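Local coordinates for 5-oxopent-3-ene-1,2,5-tricarboxylate decarboxylase (Exiguobacterium antarcticum B7, PDB 6IYM), which belongs to the fumarylacetoacetate hydrolase family of enzymes and carries a magnesium ion in its metal site, at residues 203-211 against 241-249. Sequence-based numbering, arbitrary orientation.
Sequences GELRQSGST and TPAGVGHGM. Unlike the reference sequence in segment 203-211: E204 (reference Gln).
M249 lays its methyl CE over one face of the R206 guanidinium, 4.1 Å above the plane and displaced toward the rim, while the carboxylate of E204 sits at the group's edge. There R206 NE gives a hydrogen bond and salt bridge to E204 OE1 (2.9 Å), nearly in the guanidinium plane but well above that of the carboxylate. The side chains of R206 and M249 cross at about a right angle; a bend at chi3 (68°) turns the methyl of M249 over the arginine, and SD lies 3.9 Å from R206 NH1. The other flat group, the Q207 amide, meets both its partners across the contact in its own plane: Q207 NE2 reaches T241 OG1 at 2.6 Å in an almost straight bond (173°) and P242 O at 2.7 Å in a more bent one, standing above the carbonyl plane of the proline. Q207 CG passes A243 O and G244, and the extended chain (chi2 -173°) carries the amide on to T241 and P242. Q207 OE1 is taken by T199 OG1 and G125 N, so both ends of this buried amide are bound, fixing its rotation. The backbones also meet: G244 CA lies 3.3 Å from R206 O in a CH···O contact, and two waters bridge R206 O to G244 O and S208 N to A243 O. The P242 ring packs by its CB on G209 CA. R206 and Q207 form a classic beta bulge opposite T199, in the outermost strand of its sheet within the chain. Through OE1 to G125 N, and through T241 OG1, which also bonds G125 O, Q207 ties strand 204-210 to strand 121-131, which carries the metal ligands E124 and E126, and to the loop beside the magnesium ion.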
ATOM      1  N   GLY A 203      15.624  -3.541 -27.615  1.00 39.33           N
ATOM      2  CA  GLY A 203      15.222  -4.238 -28.847  1.00 43.52           C
ATOM      3  C   GLY A 203      15.385  -5.747 -28.763  1.00 42.20           C
ATOM      4  O   GLY A 203      14.761  -6.419 -29.578  1.00 43.21           O
ATOM      5  N   GLU A 204      16.152  -6.281 -27.813  1.00 42.41           N
ATOM      6  CA  GLU A 204      16.325  -7.753 -27.673  1.00 45.16           C
ATOM      7  C   GLU A 204      15.115  -8.355 -26.927  1.00 45.15           C
ATOM      8  O   GLU A 204      14.843  -7.947 -25.785  1.00 40.31           O
ATOM      9  CB  GLU A 204      17.608  -8.114 -26.933  1.00 48.02           C
ATOM     10  CG  GLU A 204      17.816  -9.616 -26.821  1.00 55.55           C
ATOM     11  CD  GLU A 204      19.040 -10.101 -26.053  1.00 64.08           C
ATOM     12  OE1 GLU A 204      19.356  -9.513 -24.990  1.00 64.56           O
ATOM     13  OE2 GLU A 204      19.664 -11.100 -26.511  1.00 74.00           O
ATOM     14  N   LEU A 205      14.445  -9.344 -27.520  1.00 44.47           N
ATOM     15  CA  LEU A 205      13.346 -10.102 -26.841  1.00 44.02           C
ATOM     16  C   LEU A 205      13.880 -10.801 -25.587  1.00 45.22           C
ATOM     17  O   LEU A 205      14.851 -11.588 -25.720  1.00 43.87           O
ATOM     18  CB  LEU A 205      12.727 -11.105 -27.812  1.00 39.92           C
ATOM     19  CG  LEU A 205      11.462 -11.788 -27.285  1.00 42.30           C
ATOM     20  CD1 LEU A 205      10.383 -10.756 -26.987  1.00 39.00           C
ATOM     21  CD2 LEU A 205      10.964 -12.812 -28.275  1.00 46.97           C
ATOM     22  N   ARG A 206      13.325 -10.483 -24.407  1.00 39.05           N
ATOM     23  CA  ARG A 206      13.798 -11.059 -23.119  1.00 39.74           C
ATOM     24  C   ARG A 206      12.713 -11.942 -22.534  1.00 40.84           C
ATOM     25  O   ARG A 206      13.076 -12.968 -21.997  1.00 38.15           O
ATOM     26  CB  ARG A 206      14.152 -10.001 -22.059  1.00 44.95           C
ATOM     27  CG  ARG A 206      15.353  -9.132 -22.410  1.00 46.57           C
ATOM     28  CD  ARG A 206      16.649  -9.921 -22.469  1.00 47.23           C
ATOM     29  NE  ARG A 206      17.804  -9.034 -22.569  1.00 51.41           N
ATOM     30  CZ  ARG A 206      18.293  -8.280 -21.576  1.00 51.35           C
ATOM     31  NH1 ARG A 206      17.751  -8.299 -20.370  1.00 47.48           N
ATOM     32  NH2 ARG A 206      19.342  -7.506 -21.794  1.00 51.06           N
ATOM     33  N   GLN A 207      11.454 -11.490 -22.569  1.00 37.29           N
ATOM     34  CA  GLN A 207      10.300 -12.210 -21.986  1.00 42.43           C
ATOM     35  C   GLN A 207       9.274 -12.379 -23.093  1.00 41.70           C
ATOM     36  O   GLN A 207       9.018 -11.378 -23.773  1.00 38.77           O
ATOM     37  CB  GLN A 207       9.602 -11.422 -20.859  1.00 37.13           C
ATOM     38  CG  GLN A 207      10.440 -11.196 -19.630  1.00 36.85           C
ATOM     39  CD  GLN A 207       9.644 -10.570 -18.513  1.00 40.15           C
ATOM     40  OE1 GLN A 207       9.395  -9.371 -18.517  1.00 38.40           O
ATOM     41  NE2 GLN A 207       9.156 -11.396 -17.600  1.00 37.42           N
ATOM     42  N   SER A 208       8.674 -13.561 -23.201  1.00 38.81           N
ATOM     43  CA  SER A 208       7.646 -13.872 -24.218  1.00 41.52           C
ATOM     44  C   SER A 208       6.796 -15.086 -23.780  1.00 47.05           C
ATOM     45  O   SER A 208       7.119 -16.228 -24.177  1.00 42.97           O
ATOM     46  CB  SER A 208       8.328 -14.111 -25.527  1.00 42.82           C
ATOM     47  OG  SER A 208       7.376 -14.094 -26.575  1.00 51.56           O
ATOM     48  N   GLY A 209       5.723 -14.858 -23.020  1.00 43.75           N
ATOM     49  CA  GLY A 209       4.925 -15.927 -22.383  1.00 40.76           C
ATOM     50  C   GLY A 209       3.467 -15.590 -22.512  1.00 44.37           C
ATOM     51  O   GLY A 209       3.134 -14.378 -22.408  1.00 42.03           O
ATOM     52  N   SER A 210       2.642 -16.576 -22.855  1.00 46.81           N
ATOM     53  CA  SER A 210       1.165 -16.427 -22.874  1.00 47.67           C
ATOM     54  C   SER A 210       0.637 -16.414 -21.443  1.00 41.93           C
ATOM     55  O   SER A 210       1.189 -17.091 -20.610  1.00 38.98           O
ATOM     56  CB  SER A 210       0.455 -17.498 -23.627  1.00 50.93           C
ATOM     57  OG  SER A 210      -0.946 -17.247 -23.568  1.00 50.13           O
ATOM     58  N   THR A 211      -0.483 -15.745 -21.224  1.00 46.89           N
ATOM     59  CA  THR A 211      -1.215 -15.816 -19.942  1.00 45.01           C
ATOM     60  C   THR A 211      -1.751 -17.229 -19.726  1.00 52.30           C
ATOM     61  O   THR A 211      -2.158 -17.510 -18.586  1.00 51.40           O
ATOM     62  CB  THR A 211      -2.313 -14.764 -19.888  1.00 41.66           C
ATOM     63  OG1 THR A 211      -3.092 -14.879 -21.078  1.00 41.35           O
ATOM     64  CG2 THR A 211      -1.730 -13.378 -19.732  1.00 43.28           C
ATOM     65  N   THR A 241       4.948 -12.332 -13.871  1.00 37.89           N
ATOM     66  CA  THR A 241       5.801 -12.075 -15.040  1.00 38.23           C
ATOM     67  C   THR A 241       6.223 -13.387 -15.672  1.00 41.69           C
ATOM     68  O   THR A 241       6.466 -14.359 -14.968  1.00 37.39           O
ATOM     69  CB  THR A 241       6.982 -11.214 -14.592  1.00 40.67           C
ATOM     70  OG1 THR A 241       7.438 -10.592 -15.794  1.00 44.65           O
ATOM     71  CG2 THR A 241       8.069 -11.991 -13.876  1.00 46.31           C
ATOM     72  N   PRO A 242       6.345 -13.491 -17.015  1.00 44.50           N
ATOM     73  CA  PRO A 242       6.867 -14.719 -17.616  1.00 42.16           C
ATOM     74  C   PRO A 242       8.363 -14.873 -17.347  1.00 45.49           C
ATOM     75  O   PRO A 242       8.977 -13.942 -16.812  1.00 39.19           O
ATOM     76  CB  PRO A 242       6.593 -14.570 -19.120  1.00 43.01           C
ATOM     77  CG  PRO A 242       5.666 -13.354 -19.234  1.00 44.18           C
ATOM     78  CD  PRO A 242       5.932 -12.499 -18.016  1.00 45.11           C
ATOM     79  N   ALA A 243       8.929 -16.033 -17.719  1.00 50.14           N
ATOM     80  CA  ALA A 243      10.387 -16.319 -17.689  1.00 40.86           C
ATOM     81  C   ALA A 243      11.113 -15.210 -18.441  1.00 40.27           C
ATOM     82  O   ALA A 243      10.446 -14.576 -19.321  1.00 40.45           O
ATOM     83  CB  ALA A 243      10.673 -17.671 -18.317  1.00 46.92           C
ATOM     84  N   GLY A 244      12.404 -14.999 -18.149  1.00 37.63           N
ATOM     85  CA  GLY A 244      13.306 -14.150 -18.958  1.00 42.23           C
ATOM     86  C   GLY A 244      13.803 -12.920 -18.225  1.00 43.52           C
ATOM     87  O   GLY A 244      14.497 -12.072 -18.839  1.00 37.89           O
ATOM     88  N   VAL A 245      13.452 -12.825 -16.952  1.00 41.65           N
ATOM     89  CA  VAL A 245      13.900 -11.768 -15.998  1.00 45.21           C
ATOM     90  C   VAL A 245      15.438 -11.695 -15.991  1.00 43.58           C
ATOM     91  O   VAL A 245      16.096 -12.745 -16.050  1.00 41.86           O
ATOM     92  CB  VAL A 245      13.250 -12.106 -14.638  1.00 51.83           C
ATOM     93  CG1 VAL A 245      14.185 -12.030 -13.450  1.00 56.25           C
ATOM     94  CG2 VAL A 245      11.990 -11.285 -14.433  1.00 51.28           C
ATOM     95  N   GLY A 246      16.008 -10.488 -15.966  1.00 40.76           N
ATOM     96  CA  GLY A 246      17.467 -10.298 -16.062  1.00 46.13           C
ATOM     97  C   GLY A 246      18.209 -11.154 -15.041  1.00 52.71           C
ATOM     98  O   GLY A 246      19.283 -11.699 -15.364  1.00 43.24           O
ATOM     99  N   HIS A 247      17.649 -11.265 -13.838  1.00 51.45           N
ATOM    100  CA  HIS A 247      18.214 -12.031 -12.696  1.00 56.02           C
ATOM    101  C   HIS A 247      18.298 -13.529 -13.022  1.00 59.07           C
ATOM    102  O   HIS A 247      19.141 -14.203 -12.419  1.00 54.47           O
ATOM    103  CB  HIS A 247      17.351 -11.809 -11.457  1.00 60.29           C
ATOM    104  CG  HIS A 247      18.002 -12.199 -10.176  1.00 64.55           C
ATOM    105  ND1 HIS A 247      19.193 -11.632  -9.757  1.00 67.43           N
ATOM    106  CD2 HIS A 247      17.610 -13.051  -9.206  1.00 64.89           C
ATOM    107  CE1 HIS A 247      19.519 -12.141  -8.590  1.00 72.51           C
ATOM    108  NE2 HIS A 247      18.567 -13.013  -8.230  1.00 70.37           N
ATOM    109  N   GLY A 248      17.444 -14.043 -13.916  1.00 55.81           N
ATOM    110  CA  GLY A 248      17.287 -15.494 -14.135  1.00 51.92           C
ATOM    111  C   GLY A 248      18.104 -15.960 -15.323  1.00 54.13           C
ATOM    112  O   GLY A 248      18.039 -17.160 -15.653  1.00 49.53           O
ATOM    113  N   MET A 249      18.830 -15.036 -15.950  1.00 50.21           N
ATOM    114  CA  MET A 249      19.553 -15.284 -17.222  1.00 51.91           C
ATOM    115  C   MET A 249      20.918 -15.854 -16.848  1.00 54.46           C
ATOM    116  O   MET A 249      21.351 -15.622 -15.713  1.00 55.17           O
ATOM    117  CB  MET A 249      19.672 -13.995 -18.045  1.00 48.45           C
ATOM    118  CG  MET A 249      18.384 -13.637 -18.788  1.00 48.92           C
ATOM    119  SD  MET A 249      18.424 -12.044 -19.666  1.00 53.34           S
ATOM    120  CE  MET A 249      19.630 -12.417 -20.951  1.00 56.08           C
TER
HETATM  121  O   HOH W   1      15.722 -13.342 -20.685  1.00 57.53           O
HETATM  122  O   HOH W   2       9.563 -15.619 -21.501  1.00 42.74           O